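Local atomic coordinates of pyridine synthase TbtD (Thermobispora bispora, PDB entry 5WA4), a protein that probably catalyses the formal [4+2] aza-cycloaddition that forms the pyridine core of the thiopeptide antibiotic thiomuracin, and binds the leader region of its peptide substrate. Residues 248-251 / 252-256; 207-210 / 211-215. All coordinates share one frame; numbering follows the deposited sequence.

Overall arrangement
Both contacts are local, each made within a single helix of the helical part of the chain, well after the four-stranded antiparallel sheet built from residues 9-128. Contact 2 comes first, on helix 205-218, and contact 1 follows on helix 244-265, with helix 220-235 between them. They stand in series, neither nesting nor crossing, and neither closes a loop. Their centres are 33 Å apart and their nearest atoms about 20 Å apart. Contact 2 lies toward the periphery, where helix 205-218 meets helices 184-201 and 332-352, a second subunit and the bound leader peptide; contact 1 joins helix 244-265 to helices 135-159, 164-178 and 307-328.

Contact 1. Residues 248-251 / 252-256; sequences EWVR and RLRPI
V250 O receives the backbone N-H groups of both L253 and R254, the L253 N at 2.8 Å from above the carbonyl plane and the R254 N at 3.0 Å nearly in line with C=O, while R252 N is bonded to W249 O. One residue on, P255 has no N-H to give; its CD sits 3.3 Å from R251 O instead, and helix 244-265 kinks here.

On the buried side, L253 lies against the W249 indole. Its CG is 4.0 Å above the ring plane, displaced toward the rim, and its CD1 comes to 3.6 Å from W249 NE1. With CG of W249 trans to the backbone N (chi1 -176°), the ring swings beside its own carbonyl carbon and meets the leucine one turn later. The indole N-H is hydrogen-bonded to T175 and T321, and H324 stacks on the ring, so the tryptophan's rotation is fixed by both polar and aromatic neighbours. L253 also packs on F143 and V317.

Elsewhere on the helix, V250 CG1 rests over one face of the R254 guanidinium, 3.6 Å from NH1, so a buried valine branch lies under an exposed arginine. E248 OE1 lies above the R252 guanidinium, 3.5 Å from NH1, with the carboxylate and guanidinium planes 79° apart. No N-H of that arginine is aimed at the oxygen. E248 also comes close to R251, though the modelled positions there are doubtful.

The chemistry is thus divided by side. Toward the neighbouring helices, a tryptophan with its one polar atom satisfied shares an apolar interface with leucine; on the partly exposed side, where R252 also touches P149, the E248-R252 pair relies on charge attraction alone, and is probably less strict about geometry than a bidentate bridge.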
loop_
_atom_site.group_PDB
_atom_site.type_symbol
_atom_site.label_atom_id
_atom_site.label_comp_id
_atom_site.label_asym_id
_atom_site.label_seq_id
_atom_site.Cartn_x
_atom_site.Cartn_y
_atom_site.Cartn_z
ATOM N N GLU E 248 6.029 29.044 -35.740
ATOM C CA GLU E 248 5.295 28.060 -36.497
ATOM C C GLU E 248 4.955 26.878 -35.643
ATOM O O GLU E 248 3.950 26.218 -35.898
ATOM C CB GLU E 248 6.011 27.599 -37.749
ATOM C CG GLU E 248 5.542 28.458 -38.873
ATOM C CD GLU E 248 4.874 27.688 -40.003
ATOM O OE1 GLU E 248 4.814 26.434 -39.951
ATOM O OE2 GLU E 248 4.323 28.375 -40.898
ATOM N N TRP E 249 5.752 26.627 -34.613
ATOM C CA TRP E 249 5.442 25.531 -33.726
ATOM C C TRP E 249 4.090 25.789 -33.114
ATOM O O TRP E 249 3.195 24.963 -33.261
ATOM C CB TRP E 249 6.487 25.352 -32.634
ATOM C CG TRP E 249 6.191 24.145 -31.776
ATOM C CD1 TRP E 249 5.866 24.133 -30.438
ATOM C CD2 TRP E 249 6.160 22.774 -32.203
ATOM N NE1 TRP E 249 5.657 22.833 -30.018
ATOM C CE2 TRP E 249 5.829 21.990 -31.084
ATOM C CE3 TRP E 249 6.379 22.141 -33.420
ATOM C CZ2 TRP E 249 5.720 20.619 -31.152
ATOM C CZ3 TRP E 249 6.269 20.772 -33.483
ATOM C CH2 TRP E 249 5.943 20.027 -32.363
ATOM N N VAL E 250 3.958 26.915 -32.417
ATOM C CA VAL E 250 2.696 27.262 -31.781
ATOM C C VAL E 250 1.530 27.188 -32.769
ATOM O O VAL E 250 0.568 26.443 -32.565
ATOM C CB VAL E 250 2.729 28.659 -31.177
ATOM C CG1 VAL E 250 1.319 29.061 -30.756
ATOM C CG2 VAL E 250 3.687 28.706 -29.992
ATOM N N ARG E 251 1.663 27.910 -33.875
ATOM C CA ARG E 251 0.601 28.048 -34.869
ATOM C C ARG E 251 0.060 26.711 -35.401
ATOM O O ARG E 251 -1.087 26.619 -35.845
ATOM C CB ARG E 251 1.110 28.904 -36.028
ATOM C CG ARG E 251 0.089 29.185 -37.060
ATOM C CD ARG E 251 0.695 29.694 -38.315
ATOM N NE ARG E 251 1.809 30.548 -37.999
ATOM C CZ ARG E 251 2.937 30.578 -38.698
ATOM N NH1 ARG E 251 3.058 29.867 -39.818
ATOM N NH2 ARG E 251 3.908 31.392 -38.317
ATOM N N ARG E 252 0.883 25.680 -35.307
ATOM C CA ARG E 252 0.636 24.361 -35.870
ATOM C C ARG E 252 0.088 23.430 -34.791
ATOM O O ARG E 252 -0.425 22.342 -35.074
ATOM C CB ARG E 252 1.945 23.806 -36.446
ATOM C CG ARG E 252 1.890 22.458 -37.128
ATOM C CD ARG E 252 3.029 22.378 -38.155
ATOM N NE ARG E 252 2.596 22.684 -39.525
ATOM C CZ ARG E 252 3.419 22.960 -40.536
ATOM N NH1 ARG E 252 4.734 22.994 -40.331
ATOM N NH2 ARG E 252 2.930 23.214 -41.748
ATOM N N LEU E 253 0.222 23.857 -33.541
ATOM C CA LEU E 253 -0.222 23.041 -32.421
ATOM C C LEU E 253 -1.619 23.487 -31.972
ATOM O O LEU E 253 -2.375 22.683 -31.445
ATOM C CB LEU E 253 0.753 23.133 -31.244
ATOM C CG LEU E 253 1.732 21.994 -31.009
ATOM C CD1 LEU E 253 2.183 22.014 -29.564
ATOM C CD2 LEU E 253 1.084 20.692 -31.357
ATOM N N ARG E 254 -1.944 24.766 -32.182
ATOM C CA ARG E 254 -3.238 25.289 -31.750
ATOM C C ARG E 254 -4.407 24.497 -32.349
ATOM O O ARG E 254 -5.300 24.102 -31.609
ATOM C CB ARG E 254 -3.369 26.778 -32.073
ATOM C CG ARG E 254 -3.965 27.552 -30.910
ATOM C CD ARG E 254 -4.045 29.045 -31.172
ATOM N NE ARG E 254 -3.218 29.823 -30.247
ATOM C CZ ARG E 254 -2.133 30.499 -30.616
ATOM N NH1 ARG E 254 -1.759 30.513 -31.901
ATOM N NH2 ARG E 254 -1.431 31.180 -29.707
ATOM N N PRO E 255 -4.389 24.220 -33.667
ATOM C CA PRO E 255 -5.431 23.311 -34.140
ATOM C C PRO E 255 -5.428 21.993 -33.374
ATOM O O PRO E 255 -6.486 21.593 -32.913
ATOM C CB PRO E 255 -5.058 23.078 -35.610
ATOM C CG PRO E 255 -4.300 24.252 -35.974
ATOM C CD PRO E 255 -3.485 24.592 -34.766
ATOM N N ILE E 256 -4.271 21.342 -33.240
ATOM C CA ILE E 256 -4.175 20.080 -32.503
ATOM C C ILE E 256 -4.791 20.192 -31.082
ATOM O O ILE E 256 -5.563 19.320 -30.677
ATOM C CB ILE E 256 -2.696 19.607 -32.425
ATOM C CG1 ILE E 256 -2.098 19.464 -33.827
ATOM C CG2 ILE E 256 -2.578 18.265 -31.726
ATOM C CD1 ILE E 256 -2.714 18.338 -34.636
#

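Contact 2. Residues 207-210 / 211-215; sequences RLRE and LWRDH
L208 overlaps the indole of W212 one turn further on, its CG over the face of the five-membered ring in a CH-pi contact, 4.2 Å from the centroid and 26° off the normal. Its CD2 reaches across to the benzo part, 3.6 Å from W212 CZ2, while CD1 meets L211 CD1 at 4.0 Å. CG of L208 lies trans to the backbone N (chi1 -175°), beside its carbonyl carbon, which brings the branch point over the indole face. Beneath the pair, W212 N is hydrogen-bonded to L208 O at 3.1 Å.

R209 and R213 run side by side in the same direction. The methylene CD of R209 sits over the centre of the R213 guanidinium, 3.2 Å above its plane, and the two guanidinium planes are turned 42° apart. R209 NE is 3.8 Å from R213 NH2, a gathering of positive charge that carboxylates probably offset: R209 forms salt bridges to E196 of its own chain and to E196 of the second subunit. D214 is paired with R188 of that same subunit.

Helix 205-218 is therefore enclosed on several sides. L208, R209 and W212 pack on Y198 and L199 of helix 184-201 and, together with R213, on H333, L337 and H340 of helix 332-352; the bound leader peptide packs apolar side-chain surface on L211 and W212, and R209 and R213 face the second subunit.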
loop_
_atom_site.group_PDB
_atom_site.type_symbol
_atom_site.label_atom_id
_atom_site.label_comp_id
_atom_site.label_asym_id
_atom_site.label_seq_id
_atom_site.Cartn_x
_atom_site.Cartn_y
_atom_site.Cartn_z
ATOM N N ARG E 207 21.138 14.371 -5.970
ATOM C CA ARG E 207 22.459 14.845 -6.352
ATOM C C ARG E 207 22.446 15.394 -7.781
ATOM O O ARG E 207 23.200 16.309 -8.115
ATOM C CB ARG E 207 23.520 13.749 -6.200
ATOM C CG ARG E 207 24.794 13.995 -7.013
ATOM C CD ARG E 207 26.045 13.560 -6.260
ATOM N NE ARG E 207 25.821 12.375 -5.430
ATOM C CZ ARG E 207 25.720 12.387 -4.100
ATOM N NH1 ARG E 207 25.833 13.528 -3.427
ATOM N NH2 ARG E 207 25.512 11.252 -3.441
ATOM N N LEU E 208 21.582 14.853 -8.628
ATOM C CA LEU E 208 21.534 15.337 -9.999
ATOM C C LEU E 208 20.713 16.628 -10.060
ATOM O O LEU E 208 20.900 17.450 -10.967
ATOM C CB LEU E 208 20.966 14.269 -10.932
ATOM C CG LEU E 208 20.972 14.604 -12.423
ATOM C CD1 LEU E 208 22.392 14.621 -12.951
ATOM C CD2 LEU E 208 20.120 13.590 -13.176
ATOM N N ARG E 209 19.825 16.817 -9.079
ATOM C CA ARG E 209 19.049 18.050 -9.025
ATOM C C ARG E 209 19.982 19.219 -8.842
ATOM O O ARG E 209 19.963 20.159 -9.635
ATOM C CB ARG E 209 18.008 18.047 -7.910
ATOM C CG ARG E 209 16.698 18.667 -8.381
ATOM C CD ARG E 209 15.826 19.203 -7.269
ATOM N NE ARG E 209 15.591 18.251 -6.191
ATOM C CZ ARG E 209 14.742 17.234 -6.272
ATOM N NH1 ARG E 209 14.063 17.040 -7.387
ATOM N NH2 ARG E 209 14.572 16.409 -5.244
ATOM N N GLU E 210 20.829 19.169 -7.824
ATOM C CA GLU E 210 21.612 20.360 -7.548
ATOM C C GLU E 210 22.685 20.522 -8.581
ATOM O O GLU E 210 23.171 21.626 -8.771
ATOM C CB GLU E 210 22.217 20.312 -6.171
ATOM C CG GLU E 210 21.169 20.663 -5.171
ATOM C CD GLU E 210 21.175 19.672 -4.060
ATOM O OE1 GLU E 210 22.288 19.284 -3.637
ATOM O OE2 GLU E 210 20.065 19.171 -3.752
ATOM N N LEU E 211 23.055 19.438 -9.256
ATOM C CA LEU E 211 23.939 19.579 -10.400
ATOM C C LEU E 211 23.241 20.466 -11.440
ATOM O O LEU E 211 23.872 21.323 -12.066
ATOM C CB LEU E 211 24.291 18.218 -10.980
ATOM C CG LEU E 211 25.510 17.501 -10.391
ATOM C CD1 LEU E 211 25.555 16.062 -10.912
ATOM C CD2 LEU E 211 26.817 18.269 -10.697
ATOM N N TRP E 212 21.928 20.268 -11.586
ATOM C CA TRP E 212 21.097 21.057 -12.498
ATOM C C TRP E 212 20.809 22.446 -11.926
ATOM O O TRP E 212 21.048 23.438 -12.603
ATOM C CB TRP E 212 19.790 20.310 -12.814
ATOM C CG TRP E 212 20.007 19.110 -13.724
ATOM C CD1 TRP E 212 21.172 18.761 -14.338
ATOM C CD2 TRP E 212 19.042 18.105 -14.098
ATOM N NE1 TRP E 212 20.998 17.614 -15.074
ATOM C CE2 TRP E 212 19.712 17.188 -14.940
ATOM C CE3 TRP E 212 17.690 17.902 -13.810
ATOM C CZ2 TRP E 212 19.064 16.084 -15.498
ATOM C CZ3 TRP E 212 17.050 16.797 -14.363
ATOM C CH2 TRP E 212 17.737 15.908 -15.200
ATOM N N ARG E 213 20.321 22.526 -10.686
ATOM C CA ARG E 213 20.084 23.831 -10.039
ATOM C C ARG E 213 21.365 24.682 -9.993
ATOM O O ARG E 213 21.287 25.905 -10.005
ATOM C CB ARG E 213 19.509 23.669 -8.614
ATOM C CG ARG E 213 18.430 22.589 -8.481
ATOM C CD ARG E 213 17.168 23.003 -7.736
ATOM N NE ARG E 213 17.003 22.464 -6.377
ATOM C CZ ARG E 213 15.813 22.135 -5.852
ATOM N NH1 ARG E 213 14.703 22.253 -6.586
ATOM N NH2 ARG E 213 15.717 21.661 -4.610
ATOM N N ASP E 214 22.534 24.036 -9.962
ATOM C CA ASP E 214 23.827 24.734 -10.013
ATOM C C ASP E 214 24.151 25.188 -11.436
ATOM O O ASP E 214 24.477 26.346 -11.664
ATOM C CB ASP E 214 24.969 23.846 -9.498
ATOM C CG ASP E 214 24.977 23.709 -7.980
ATOM O OD1 ASP E 214 23.984 24.106 -7.335
ATOM O OD2 ASP E 214 25.965 23.178 -7.428
ATOM N N HIS E 215 24.079 24.265 -12.387
ATOM C CA HIS E 215 24.302 24.588 -13.789
ATOM C C HIS E 215 23.376 25.698 -14.257
ATOM O O HIS E 215 23.717 26.474 -15.146
ATOM C CB HIS E 215 24.091 23.365 -14.673
ATOM C CG HIS E 215 24.098 23.683 -16.135
ATOM N ND1 HIS E 215 25.250 23.999 -16.820
ATOM C CD2 HIS E 215 23.088 23.779 -17.030
ATOM C CE1 HIS E 215 24.953 24.248 -18.083
ATOM N NE2 HIS E 215 23.648 24.124 -18.237
#